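Local structure of cell death abnormality protein 2 (Caenorhabditis elegans, 3QWX) at residues Met19-Ala24 and Leu39-Ser44; Ser50-Glu55 and Val62-Ile67; Leu135-Gly140 and Gly164-Asn169; Glu141-Leu146 and Trp154-Ala159. The protein serves as a CRK-family signalling adaptor, with an SH2 domain and an SH3 domain in this piece, required for cell-corpse engulfment and cell migration. All blocks are in the same frame, centred on the assembly; numbering follows the deposited sequence.

Contacts 1 and 2 belong to the SH2 domain, contacts 3 and 4 to the SH3 domain, so the contacts fall into two pairs. Contacts 1 and 2 touch through neighbouring strands 37-42 and 49-54, contacts 3 and 4 through strands 153-157 and 163-167; the centres of contacts 2 and 3 are about 31 Å apart. Contacts 1, 2 and 3 are buried, contact 4 only partly so. Their chemistry differs: contact 1 joins helix to sheet and gathers arginines round an anion, contact 2 is a ladder of backbone bonds with a tyrosine-carboxylate bond at one end, contact 3 is mainly apolar, and contact 4 adds a salt-bridge network and waters to its hairpin.

Contact 1 of 4, residues Met19-Ala24 and Leu39-Ser44; sequences MSREEA and LMRDSS. With SO4 (sulfate ion), chain B.
Arg21 and Arg41 converge on one sulfate ion, which lies at the edge of both guanidinium groups although their planes are 70° apart. Arg41 sends it two nearly straight bonds, NH1 to SO4 O1 (2.9 Å) and NH2 to SO4 O3 (3.1 Å), while Arg21 NH1 reaches the same O3 at 2.8 Å, more bent (145°). Ser43 OG bonds to SO4 O4, Ser44 OG to O2, and Ser44 N to both O1 and O4. The site corresponds to the SH2 phosphotyrosine pocket: Arg41 takes the place of the FLVR-motif arginine, and the sulfate, probably from the crystallisation liquor, is consistent with marking the phosphate site. The shared anion would offset the like charges of Arg21 NH1 and Arg41 NH2, 4.5 Å apart.

CG of Arg41 lies between backbone N and carbonyl carbon (chi1 59°), and Arg21 CA sits 3.6 Å above the centre of the Arg41 guanidinium. Arg41 NE donates to Thr52 OG1. Met19 SD meets Leu39 CD2 tip to tip at 3.7 Å.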
loop_
_atom_site.group_PDB
_atom_site.type_symbol
_atom_site.label_atom_id
_atom_site.label_comp_id
_atom_site.label_asym_id
_atom_site.label_seq_id
_atom_site.Cartn_x
_atom_site.Cartn_y
_atom_site.Cartn_z
ATOM N N MET A 19 -5.877 -6.442 -1.768
ATOM C CA MET A 19 -6.926 -5.593 -2.338
ATOM C C MET A 19 -7.152 -5.768 -3.842
ATOM O O MET A 19 -6.197 -5.843 -4.626
ATOM C CB MET A 19 -6.591 -4.133 -2.034
ATOM C CG MET A 19 -7.730 -3.159 -2.207
ATOM S SD MET A 19 -7.129 -1.496 -1.881
ATOM C CE MET A 19 -7.028 -1.507 -0.090
ATOM N N SER A 20 -8.423 -5.811 -4.248
ATOM C CA SER A 20 -8.750 -5.908 -5.663
ATOM C C SER A 20 -8.837 -4.522 -6.281
ATOM O O SER A 20 -8.888 -3.517 -5.567
ATOM C CB SER A 20 -10.083 -6.642 -5.869
ATOM O OG SER A 20 -11.170 -5.895 -5.347
ATOM N N ARG A 21 -8.868 -4.482 -7.610
ATOM C CA ARG A 21 -9.124 -3.254 -8.338
ATOM C C ARG A 21 -10.428 -2.615 -7.859
ATOM O O ARG A 21 -10.504 -1.407 -7.636
ATOM C CB ARG A 21 -9.197 -3.539 -9.834
ATOM C CG ARG A 21 -9.371 -2.294 -10.681
ATOM C CD ARG A 21 -9.531 -2.611 -12.158
ATOM N NE ARG A 21 -9.834 -1.411 -12.935
ATOM C CZ ARG A 21 -8.989 -0.854 -13.801
ATOM N NH1 ARG A 21 -7.800 -1.401 -14.005
ATOM N NH2 ARG A 21 -9.335 0.241 -14.468
ATOM N N GLU A 22 -11.453 -3.441 -7.697
ATOM C CA GLU A 22 -12.777 -2.958 -7.326
ATOM C C GLU A 22 -12.809 -2.363 -5.918
ATOM O O GLU A 22 -13.468 -1.338 -5.679
ATOM C CB GLU A 22 -13.817 -4.073 -7.474
ATOM C CG GLU A 22 -14.109 -4.455 -8.929
ATOM C CD GLU A 22 -12.947 -5.178 -9.622
ATOM O OE1 GLU A 22 -12.279 -6.020 -8.971
ATOM O OE2 GLU A 22 -12.720 -4.914 -10.828
ATOM N N GLU A 23 -12.106 -2.998 -4.986
ATOM C CA GLU A 23 -12.062 -2.455 -3.640
ATOM C C GLU A 23 -11.293 -1.138 -3.595
ATOM O O GLU A 23 -11.741 -0.171 -2.974
ATOM C CB GLU A 23 -11.489 -3.440 -2.624
ATOM C CG GLU A 23 -11.696 -2.920 -1.206
ATOM C CD GLU A 23 -11.129 -3.805 -0.123
ATOM O OE1 GLU A 23 -10.502 -4.844 -0.441
ATOM O OE2 GLU A 23 -11.311 -3.440 1.060
ATOM N N ALA A 24 -10.134 -1.107 -4.246
ATOM C CA ALA A 24 -9.347 0.130 -4.359
ATOM C C ALA A 24 -10.144 1.291 -4.944
ATOM O O ALA A 24 -10.060 2.424 -4.468
ATOM C CB ALA A 24 -8.084 -0.115 -5.192
ATOM N N LEU A 39 -2.680 4.445 -3.679
ATOM C CA LEU A 39 -2.129 3.243 -3.086
ATOM C C LEU A 39 -1.574 2.348 -4.172
ATOM O O LEU A 39 -1.874 2.524 -5.359
ATOM C CB LEU A 39 -3.183 2.503 -2.263
ATOM C CG LEU A 39 -4.491 2.083 -2.946
ATOM C CD1 LEU A 39 -4.309 0.817 -3.785
ATOM C CD2 LEU A 39 -5.551 1.857 -1.872
ATOM N N MET A 40 -0.761 1.386 -3.758
ATOM C CA MET A 40 -0.318 0.339 -4.653
ATOM C C MET A 40 -0.928 -0.986 -4.234
ATOM O O MET A 40 -1.310 -1.167 -3.085
ATOM C CB MET A 40 1.205 0.246 -4.677
ATOM C CG MET A 40 1.838 1.291 -5.603
ATOM S SD MET A 40 3.614 1.126 -5.567
ATOM C CE MET A 40 3.847 -0.466 -6.355
ATOM N N ARG A 41 -1.032 -1.893 -5.192
ATOM C CA ARG A 41 -1.672 -3.185 -4.979
ATOM C C ARG A 41 -1.214 -4.114 -6.085
ATOM O O ARG A 41 -0.484 -3.699 -6.986
ATOM C CB ARG A 41 -3.194 -3.051 -5.029
ATOM C CG ARG A 41 -3.702 -2.509 -6.344
ATOM C CD ARG A 41 -5.210 -2.328 -6.378
ATOM N NE ARG A 41 -5.595 -1.673 -7.629
ATOM C CZ ARG A 41 -5.692 -2.300 -8.798
ATOM N NH1 ARG A 41 -5.445 -3.595 -8.869
ATOM N NH2 ARG A 41 -6.026 -1.635 -9.898
ATOM N N ASP A 42 -1.662 -5.362 -6.039
ATOM C CA ASP A 42 -1.378 -6.284 -7.133
ATOM C C ASP A 42 -2.262 -6.035 -8.354
ATOM O O ASP A 42 -3.448 -5.730 -8.232
ATOM C CB ASP A 42 -1.499 -7.730 -6.645
ATOM C CG ASP A 42 -0.512 -8.035 -5.544
ATOM O OD1 ASP A 42 0.677 -7.721 -5.734
ATOM O OD2 ASP A 42 -0.918 -8.551 -4.486
ATOM N N SER A 43 -1.673 -6.157 -9.537
ATOM C CA SER A 43 -2.447 -6.143 -10.770
ATOM C C SER A 43 -3.132 -7.495 -11.014
ATOM O O SER A 43 -2.751 -8.506 -10.434
ATOM C CB SER A 43 -1.530 -5.808 -11.951
ATOM O OG SER A 43 -2.210 -5.919 -13.179
ATOM N N SER A 44 -4.130 -7.507 -11.891
ATOM C CA SER A 44 -4.720 -8.762 -12.349
ATOM C C SER A 44 -3.699 -9.522 -13.204
ATOM O O SER A 44 -3.830 -10.726 -13.441
ATOM C CB SER A 44 -6.013 -8.511 -13.137
ATOM O OG SER A 44 -5.781 -7.778 -14.332
HETATM S S SO4 B . -5.897 -4.537 -12.661
HETATM O O1 SO4 B . -5.750 -5.133 -11.335
HETATM O O2 SO4 B . -7.025 -5.168 -13.339
HETATM O O3 SO4 B . -6.147 -3.100 -12.578
HETATM O O4 SO4 B . -4.664 -4.742 -13.407
HETATM O O HOH W 1 -3.712 -6.429 -4.282
#

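Contact 2 of 4, residues Ser50-Glu55 and Val62-Ile67; sequences SLTVRE and VCHYLI
Leu51 and Tyr65 form an antiparallel hydrogen-bonded pair, as do Val53 and Cys63, with the strand directions 161° apart. Leu51 N donates to Tyr65 O at 2.9 Å and Tyr65 N to Leu51 O at 2.8 Å; Val53 N to Cys63 O and Cys63 N to Val53 O are both 2.9 Å. Thr52 with His64, Ser50 with Leu66 and Arg54 with Val62 are non-hydrogen-bonded pairs. The hairpin is part of the central sheet of the SH2 fold. Its face bearing Thr52 and His64 is turned to helix 21-29, and Ser50 on that face comes near the bound sulfate.

Thr52 and His64 run side by side, Thr52 OG1 2.9 Å from His64 CD2; OG1 accepts a hydrogen bond from Arg41 NE. Thr52 CG2 meets Val62 CG1 at 3.6 Å. On the other face CG of Tyr65 is anti to the carbonyl carbon (chi1 -58°), and Glu55 and Tyr65 meet tip to tip: Tyr65 OH donates a very short bond (2.5 Å) to Glu55 OE2, which lies in the ring plane at its edge, the carboxylate turned 36° from it. Tyr65 OH also bonds with Thr105 OG1, and Glu55 OE1 receives the backbone N-H groups of Thr105, Glu106 and Ala107.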
loop_
_atom_site.group_PDB
_atom_site.type_symbol
_atom_site.label_atom_id
_atom_site.label_comp_id
_atom_site.label_asym_id
_atom_site.label_seq_id
_atom_site.Cartn_x
_atom_site.Cartn_y
_atom_site.Cartn_z
ATOM N N SER A 50 -0.241 -2.411 -9.583
ATOM C CA SER A 50 -1.156 -1.384 -10.026
ATOM C C SER A 50 -1.070 -0.234 -9.053
ATOM O O SER A 50 -1.027 -0.441 -7.846
ATOM C CB SER A 50 -2.593 -1.908 -10.058
ATOM O OG SER A 50 -2.841 -2.632 -11.242
ATOM N N LEU A 51 -1.037 0.973 -9.601
ATOM C CA LEU A 51 -1.113 2.196 -8.836
ATOM C C LEU A 51 -2.522 2.739 -9.031
ATOM O O LEU A 51 -2.934 2.988 -10.163
ATOM C CB LEU A 51 -0.081 3.198 -9.376
ATOM C CG LEU A 51 -0.027 4.605 -8.791
ATOM C CD1 LEU A 51 0.421 4.599 -7.327
ATOM C CD2 LEU A 51 0.902 5.464 -9.627
ATOM N N THR A 52 -3.249 2.925 -7.935
ATOM C CA THR A 52 -4.610 3.484 -7.964
ATOM C C THR A 52 -4.639 4.856 -7.270
ATOM O O THR A 52 -4.161 4.992 -6.142
ATOM C CB THR A 52 -5.652 2.516 -7.295
ATOM O OG1 THR A 52 -5.584 1.230 -7.921
ATOM C CG2 THR A 52 -7.077 3.053 -7.435
ATOM N N VAL A 53 -5.195 5.859 -7.956
ATOM C CA VAL A 53 -5.117 7.260 -7.536
ATOM C C VAL A 53 -6.464 7.992 -7.670
ATOM O O VAL A 53 -7.165 7.844 -8.665
ATOM C CB VAL A 53 -4.064 8.052 -8.374
ATOM C CG1 VAL A 53 -3.672 9.349 -7.677
ATOM C CG2 VAL A 53 -2.831 7.217 -8.633
ATOM N N ARG A 54 -6.814 8.782 -6.662
ATOM C CA ARG A 54 -7.944 9.710 -6.759
ATOM C C ARG A 54 -7.418 10.970 -7.443
ATOM O O ARG A 54 -6.571 11.676 -6.887
ATOM C CB ARG A 54 -8.456 10.054 -5.359
ATOM C CG ARG A 54 -9.551 11.115 -5.305
ATOM C CD ARG A 54 -10.824 10.693 -6.018
ATOM N NE ARG A 54 -11.922 11.605 -5.694
ATOM C CZ ARG A 54 -12.727 11.459 -4.638
ATOM N NH1 ARG A 54 -12.559 10.427 -3.819
ATOM N NH2 ARG A 54 -13.706 12.331 -4.405
ATOM N N GLU A 55 -7.892 11.230 -8.657
ATOM C CA GLU A 55 -7.324 12.301 -9.481
ATOM C C GLU A 55 -8.319 13.418 -9.770
ATOM O O GLU A 55 -7.948 14.485 -10.258
ATOM C CB GLU A 55 -6.757 11.730 -10.788
ATOM C CG GLU A 55 -5.541 10.834 -10.552
ATOM C CD GLU A 55 -4.761 10.539 -11.805
ATOM O OE1 GLU A 55 -4.308 11.492 -12.483
ATOM O OE2 GLU A 55 -4.588 9.349 -12.110
ATOM N N VAL A 62 -11.388 8.142 -10.135
ATOM C CA VAL A 62 -10.319 7.250 -9.729
ATOM C C VAL A 62 -9.678 6.582 -10.947
ATOM O O VAL A 62 -10.381 6.019 -11.780
ATOM C CB VAL A 62 -10.834 6.199 -8.704
ATOM C CG1 VAL A 62 -9.731 5.241 -8.320
ATOM C CG2 VAL A 62 -11.364 6.898 -7.452
ATOM N N CYS A 63 -8.349 6.658 -11.045
ATOM C CA CYS A 63 -7.599 6.037 -12.146
ATOM C C CYS A 63 -6.635 4.946 -11.661
ATOM O O CYS A 63 -6.108 5.014 -10.555
ATOM C CB CYS A 63 -6.802 7.089 -12.944
ATOM S SG CYS A 63 -7.711 8.584 -13.402
ATOM N N HIS A 64 -6.411 3.957 -12.515
ATOM C CA HIS A 64 -5.508 2.850 -12.238
ATOM C C HIS A 64 -4.404 2.784 -13.295
ATOM O O HIS A 64 -4.662 2.989 -14.482
ATOM C CB HIS A 64 -6.286 1.533 -12.261
ATOM C CG HIS A 64 -7.446 1.498 -11.315
ATOM N ND1 HIS A 64 -8.680 2.028 -11.629
ATOM C CD2 HIS A 64 -7.561 0.989 -10.066
ATOM C CE1 HIS A 64 -9.505 1.845 -10.613
ATOM N NE2 HIS A 64 -8.853 1.213 -9.656
ATOM N N TYR A 65 -3.187 2.473 -12.860
ATOM C CA TYR A 65 -2.032 2.387 -13.751
ATOM C C TYR A 65 -1.267 1.099 -13.568
ATOM O O TYR A 65 -0.890 0.739 -12.457
ATOM C CB TYR A 65 -1.081 3.561 -13.512
ATOM C CG TYR A 65 -1.781 4.865 -13.710
ATOM C CD1 TYR A 65 -1.835 5.457 -14.968
ATOM C CD2 TYR A 65 -2.430 5.483 -12.656
ATOM C CE1 TYR A 65 -2.498 6.637 -15.162
ATOM C CE2 TYR A 65 -3.096 6.656 -12.834
ATOM C CZ TYR A 65 -3.126 7.235 -14.091
ATOM O OH TYR A 65 -3.800 8.411 -14.270
ATOM N N LEU A 66 -1.028 0.412 -14.673
ATOM C CA LEU A 66 -0.253 -0.809 -14.640
ATOM C C LEU A 66 1.225 -0.423 -14.571
ATOM O O LEU A 66 1.718 0.331 -15.408
ATOM C CB LEU A 66 -0.524 -1.626 -15.900
ATOM C CG LEU A 66 -0.266 -3.130 -15.895
ATOM C CD1 LEU A 66 0.076 -3.606 -17.308
ATOM C CD2 LEU A 66 0.826 -3.502 -14.928
ATOM N N ILE A 67 1.920 -0.928 -13.562
ATOM C CA ILE A 67 3.355 -0.708 -13.446
ATOM C C ILE A 67 4.017 -1.991 -13.940
ATOM O O ILE A 67 4.016 -3.019 -13.255
ATOM C CB ILE A 67 3.768 -0.386 -11.994
ATOM C CG1 ILE A 67 3.105 0.916 -11.519
ATOM C CG2 ILE A 67 5.309 -0.343 -11.844
ATOM C CD1 ILE A 67 3.456 1.294 -10.101
#

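Contact 3 of 4, residues Leu135-Gly140 and Gly164-Asn169; sequences LPFEQG and GLVPAN
The long RT loop of the SH3 domain, between strands 119-123 and 142-147, packs here against edge strand 163-167. Leu135 N donates to Leu165 O at 2.9 Å with a nearly straight N-H (167°). Beside this bond Leu135 CB rests on the backbone of Gly164, 3.7 Å from its CA, where no side chain intervenes. Val166 fills the angle between Leu135 and Phe137: its CG1 lies 3.9 Å from Leu135 CB and 3.6 Å from Phe137 CE1. Phe137 and Val166 cross at about a right angle. CG of Phe137 sits between the backbone N and the carbonyl carbon (chi1 57°); CE1 is the ring atom that meets Val166, and Pro167 CD lies at the ring edge, 4.3 Å from CE1. Ala156 of the next strand lies against both Leu135 and Val166, and Tyr170 touches Phe137. Pro167 and Tyr170 correspond to residues that in SH3 domains commonly line the surface for proline-rich peptides. A single backbone bond ties these two segments, next to the one Leu165 makes with Thr133; the rest is mostly apolar contact among buried residues.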
loop_
_atom_site.group_PDB
_atom_site.type_symbol
_atom_site.label_atom_id
_atom_site.label_comp_id
_atom_site.label_asym_id
_atom_site.label_seq_id
_atom_site.Cartn_x
_atom_site.Cartn_y
_atom_site.Cartn_z
ATOM N N LEU A 135 1.781 -9.971 10.683
ATOM C CA LEU A 135 2.594 -8.857 11.145
ATOM C C LEU A 135 3.256 -9.236 12.469
ATOM O O LEU A 135 2.583 -9.286 13.501
ATOM C CB LEU A 135 1.721 -7.608 11.324
ATOM C CG LEU A 135 2.400 -6.365 11.907
ATOM C CD1 LEU A 135 3.491 -5.828 10.958
ATOM C CD2 LEU A 135 1.392 -5.282 12.242
ATOM N N PRO A 136 4.567 -9.536 12.437
ATOM C CA PRO A 136 5.267 -9.882 13.684
ATOM C C PRO A 136 5.307 -8.669 14.591
ATOM O O PRO A 136 5.345 -7.542 14.103
ATOM C CB PRO A 136 6.687 -10.219 13.216
ATOM C CG PRO A 136 6.575 -10.462 11.731
ATOM C CD PRO A 136 5.468 -9.562 11.272
ATOM N N PHE A 137 5.268 -8.887 15.897
ATOM C CA PHE A 137 5.405 -7.784 16.833
ATOM C C PHE A 137 5.980 -8.244 18.162
ATOM O O PHE A 137 6.055 -9.451 18.451
ATOM C CB PHE A 137 4.073 -7.042 17.041
ATOM C CG PHE A 137 2.948 -7.916 17.518
ATOM C CD1 PHE A 137 2.098 -8.529 16.611
ATOM C CD2 PHE A 137 2.716 -8.096 18.871
ATOM C CE1 PHE A 137 1.057 -9.327 17.041
ATOM C CE2 PHE A 137 1.676 -8.903 19.317
ATOM C CZ PHE A 137 0.845 -9.514 18.407
ATOM N N GLU A 138 6.376 -7.269 18.968
ATOM C CA GLU A 138 6.995 -7.529 20.263
ATOM C C GLU A 138 5.947 -7.429 21.374
ATOM O O GLU A 138 4.913 -6.790 21.201
ATOM C CB GLU A 138 8.137 -6.532 20.509
ATOM C CG GLU A 138 9.340 -6.688 19.556
ATOM C CD GLU A 138 10.365 -5.583 19.733
ATOM O OE1 GLU A 138 10.666 -5.247 20.892
ATOM O OE2 GLU A 138 10.857 -5.033 18.722
ATOM N N GLN A 139 6.198 -8.073 22.508
ATOM C CA GLN A 139 5.295 -7.924 23.633
ATOM C C GLN A 139 5.379 -6.471 24.061
ATOM O O GLN A 139 6.469 -5.912 24.138
ATOM C CB GLN A 139 5.701 -8.816 24.800
ATOM C CG GLN A 139 4.807 -8.649 26.021
ATOM C CD GLN A 139 5.172 -9.617 27.122
ATOM O OE1 GLN A 139 6.288 -9.583 27.640
ATOM N NE2 GLN A 139 4.238 -10.502 27.474
ATOM N N GLY A 140 4.226 -5.864 24.324
ATOM C CA GLY A 140 4.178 -4.468 24.724
ATOM C C GLY A 140 4.143 -3.498 23.555
ATOM O O GLY A 140 4.032 -2.293 23.760
ATOM N N GLY A 164 -0.416 -6.149 8.473
ATOM C CA GLY A 164 -0.521 -7.589 8.388
ATOM C C GLY A 164 -1.452 -8.117 9.463
ATOM O O GLY A 164 -1.916 -7.365 10.304
ATOM N N LEU A 165 -1.688 -9.419 9.448
ATOM C CA LEU A 165 -2.629 -10.044 10.361
ATOM C C LEU A 165 -1.964 -10.402 11.687
ATOM O O LEU A 165 -0.797 -10.788 11.733
ATOM C CB LEU A 165 -3.216 -11.314 9.736
ATOM C CG LEU A 165 -4.118 -11.179 8.513
ATOM C CD1 LEU A 165 -4.486 -12.556 7.978
ATOM C CD2 LEU A 165 -5.353 -10.412 8.880
ATOM N N VAL A 166 -2.737 -10.290 12.759
ATOM C CA VAL A 166 -2.262 -10.577 14.102
ATOM C C VAL A 166 -3.344 -11.373 14.838
ATOM O O VAL A 166 -4.540 -11.211 14.564
ATOM C CB VAL A 166 -1.927 -9.272 14.875
ATOM C CG1 VAL A 166 -0.873 -8.453 14.139
ATOM C CG2 VAL A 166 -3.200 -8.432 15.105
ATOM N N PRO A 167 -2.932 -12.248 15.766
ATOM C CA PRO A 167 -3.929 -13.014 16.521
ATOM C C PRO A 167 -4.634 -12.120 17.529
ATOM O O PRO A 167 -3.967 -11.378 18.254
ATOM C CB PRO A 167 -3.092 -14.075 17.259
ATOM C CG PRO A 167 -1.736 -14.041 16.653
ATOM C CD PRO A 167 -1.552 -12.646 16.101
ATOM N N ALA A 168 -5.961 -12.194 17.586
ATOM C CA ALA A 168 -6.733 -11.365 18.510
ATOM C C ALA A 168 -6.386 -11.637 19.976
ATOM O O ALA A 168 -6.446 -10.727 20.818
ATOM C CB ALA A 168 -8.224 -11.543 18.266
ATOM N N ASN A 169 -6.011 -12.879 20.280
ATOM C CA ASN A 169 -5.640 -13.254 21.652
ATOM C C ASN A 169 -4.212 -12.849 22.044
ATOM O O ASN A 169 -3.739 -13.172 23.136
ATOM C CB ASN A 169 -5.895 -14.747 21.912
ATOM C CG ASN A 169 -5.043 -15.663 21.043
ATOM O OD1 ASN A 169 -4.560 -16.706 21.500
ATOM N ND2 ASN A 169 -4.878 -15.297 19.789
#

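Contact 4 of 4, residues Glu141-Leu146 and Trp154-Ala159; sequences ERLEIL and WEARNA
Arg157 reaches across to Leu146 and Glu144 along its whole length. Its CB touches Leu146 CD2 at 3.7 Å. The chain then runs extended until chi3 (60°) turns NE to the side, toward Glu144, where it gives OE1 a weak bond of 3.3 Å. Leu146 CD1 lies 3.7 Å above one face of the guanidinium, offset toward the rim. At the tip, NH2 donates to Glu144 OE1 at 2.9 Å, on the anti side and tilted 31° out of the plane of a carboxylate that stands almost perpendicular to the guanidinium (87°). NH1 turns instead to the carbonyl of Lys115. The other oxygen, Glu144 OE2, takes a straight bond from Arg142 NH1 at 3.1 Å, so one carboxylate joins two arginines in a salt-bridge network.

Beneath this network lies the hairpin of strands 142-147 and 153-157, at the middle of the five-stranded SH3 sheet. Glu144 and Arg157 form its hydrogen-bonded pair, and Leu146 N donates to Glu155 O at 2.7 Å. On the opposite face, Ile145 CD1 reaches the edge of the Trp154 ring at CE3 (3.9 Å) and touches Ala156 CB. At the far end, Glu141 OE1 accepts from Glu138 N and OE2 from two waters: one receives Asn158 ND2, the other bridges Arg142 O and Ala159 N. Asn158 OD1 takes the N-H of Thr162.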
loop_
_atom_site.group_PDB
_atom_site.type_symbol
_atom_site.label_atom_id
_atom_site.label_comp_id
_atom_site.label_asym_id
_atom_site.label_seq_id
_atom_site.Cartn_x
_atom_site.Cartn_y
_atom_site.Cartn_z
ATOM N N GLU A 141 4.228 -4.009 22.327
ATOM C CA GLU A 141 4.270 -3.128 21.159
ATOM C C GLU A 141 2.904 -2.545 20.810
ATOM O O GLU A 141 1.902 -3.260 20.786
ATOM C CB GLU A 141 4.876 -3.837 19.941
ATOM C CG GLU A 141 5.031 -2.916 18.721
ATOM C CD GLU A 141 5.763 -3.574 17.565
ATOM O OE1 GLU A 141 6.395 -4.636 17.768
ATOM O OE2 GLU A 141 5.698 -3.036 16.440
ATOM N N ARG A 142 2.881 -1.245 20.521
ATOM C CA ARG A 142 1.642 -0.537 20.195
ATOM C C ARG A 142 1.248 -0.765 18.737
ATOM O O ARG A 142 2.052 -0.580 17.838
ATOM C CB ARG A 142 1.813 0.962 20.467
ATOM C CG ARG A 142 0.581 1.814 20.167
ATOM C CD ARG A 142 0.924 3.313 20.215
ATOM N NE ARG A 142 -0.240 4.187 20.024
ATOM C CZ ARG A 142 -0.801 4.469 18.847
ATOM N NH1 ARG A 142 -0.334 3.928 17.728
ATOM N NH2 ARG A 142 -1.844 5.296 18.788
ATOM N N LEU A 143 0.015 -1.192 18.503
ATOM C CA LEU A 143 -0.434 -1.439 17.141
ATOM C C LEU A 143 -1.779 -0.781 16.932
ATOM O O LEU A 143 -2.499 -0.470 17.882
ATOM C CB LEU A 143 -0.554 -2.935 16.859
ATOM C CG LEU A 143 0.688 -3.805 17.090
ATOM C CD1 LEU A 143 0.297 -5.261 17.030
ATOM C CD2 LEU A 143 1.811 -3.496 16.068
ATOM N N GLU A 144 -2.102 -0.572 15.672
ATOM C CA GLU A 144 -3.381 -0.001 15.294
ATOM C C GLU A 144 -4.135 -1.056 14.519
ATOM O O GLU A 144 -3.646 -1.576 13.515
ATOM C CB GLU A 144 -3.168 1.266 14.453
ATOM C CG GLU A 144 -2.727 2.450 15.306
ATOM C CD GLU A 144 -2.147 3.608 14.489
ATOM O OE1 GLU A 144 -2.104 3.499 13.254
ATOM O OE2 GLU A 144 -1.721 4.615 15.098
ATOM N N ILE A 145 -5.328 -1.376 14.998
ATOM C CA ILE A 145 -6.171 -2.364 14.349
ATOM C C ILE A 145 -7.014 -1.716 13.254
ATOM O O ILE A 145 -7.755 -0.773 13.513
ATOM C CB ILE A 145 -7.083 -3.061 15.380
ATOM C CG1 ILE A 145 -6.236 -3.716 16.478
ATOM C CG2 ILE A 145 -7.987 -4.085 14.711
ATOM C CD1 ILE A 145 -5.260 -4.780 15.984
ATOM N N LEU A 146 -6.903 -2.247 12.039
ATOM C CA LEU A 146 -7.579 -1.690 10.872
ATOM C C LEU A 146 -8.796 -2.497 10.470
ATOM O O LEU A 146 -9.673 -2.005 9.757
ATOM C CB LEU A 146 -6.627 -1.665 9.670
ATOM C CG LEU A 146 -5.556 -0.582 9.521
ATOM C CD1 LEU A 146 -5.332 0.215 10.778
ATOM C CD2 LEU A 146 -4.274 -1.188 9.012
ATOM N N TRP A 154 -6.895 -10.293 13.175
ATOM C CA TRP A 154 -7.222 -8.910 12.856
ATOM C C TRP A 154 -6.109 -8.272 12.036
ATOM O O TRP A 154 -4.933 -8.566 12.241
ATOM C CB TRP A 154 -7.404 -8.087 14.131
ATOM C CG TRP A 154 -8.521 -8.518 15.027
ATOM C CD1 TRP A 154 -9.540 -9.371 14.723
ATOM C CD2 TRP A 154 -8.734 -8.102 16.381
ATOM N NE1 TRP A 154 -10.370 -9.516 15.807
ATOM C CE2 TRP A 154 -9.896 -8.752 16.840
ATOM C CE3 TRP A 154 -8.048 -7.248 17.253
ATOM C CZ2 TRP A 154 -10.400 -8.567 18.127
ATOM C CZ3 TRP A 154 -8.539 -7.075 18.533
ATOM C CH2 TRP A 154 -9.707 -7.734 18.960
ATOM N N GLU A 155 -6.478 -7.386 11.118
ATOM C CA GLU A 155 -5.487 -6.614 10.376
ATOM C C GLU A 155 -4.951 -5.479 11.263
ATOM O O GLU A 155 -5.727 -4.678 11.793
ATOM C CB GLU A 155 -6.102 -6.034 9.094
ATOM C CG GLU A 155 -5.092 -5.285 8.207
ATOM C CD GLU A 155 -5.735 -4.587 7.006
ATOM O OE1 GLU A 155 -6.971 -4.424 6.982
ATOM O OE2 GLU A 155 -4.994 -4.185 6.089
ATOM N N ALA A 156 -3.627 -5.433 11.421
ATOM C CA ALA A 156 -2.954 -4.446 12.273
ATOM C C ALA A 156 -1.895 -3.650 11.490
ATOM O O ALA A 156 -1.471 -4.059 10.405
ATOM C CB ALA A 156 -2.320 -5.134 13.449
ATOM N N ARG A 157 -1.478 -2.518 12.046
ATOM C CA ARG A 157 -0.474 -1.664 11.431
ATOM C C ARG A 157 0.509 -1.253 12.510
ATOM O O ARG A 157 0.108 -0.832 13.591
ATOM C CB ARG A 157 -1.124 -0.414 10.823
ATOM C CG ARG A 157 -0.156 0.472 10.055
ATOM C CD ARG A 157 -0.904 1.544 9.264
ATOM N NE ARG A 157 -1.689 2.414 10.122
ATOM C CZ ARG A 157 -2.869 2.935 9.799
ATOM N NH1 ARG A 157 -3.434 2.682 8.621
ATOM N NH2 ARG A 157 -3.492 3.713 10.665
ATOM N N ASN A 158 1.796 -1.376 12.237
ATOM C CA ASN A 158 2.772 -0.959 13.239
ATOM C C ASN A 158 3.220 0.501 13.056
ATOM O O ASN A 158 2.759 1.191 12.137
ATOM C CB ASN A 158 3.952 -1.938 13.317
ATOM C CG ASN A 158 4.837 -1.912 12.072
ATOM O OD1 ASN A 158 4.795 -0.977 11.273
ATOM N ND2 ASN A 158 5.656 -2.934 11.923
ATOM N N ALA A 159 4.098 0.971 13.937
ATOM C CA ALA A 159 4.567 2.360 13.906
ATOM C C ALA A 159 5.244 2.710 12.587
ATOM O O ALA A 159 5.235 3.869 12.161
ATOM C CB ALA A 159 5.518 2.629 15.069
HETATM O O HOH W 2 4.484 -0.599 16.387
HETATM O O HOH W 3 5.384 -4.703 14.304
#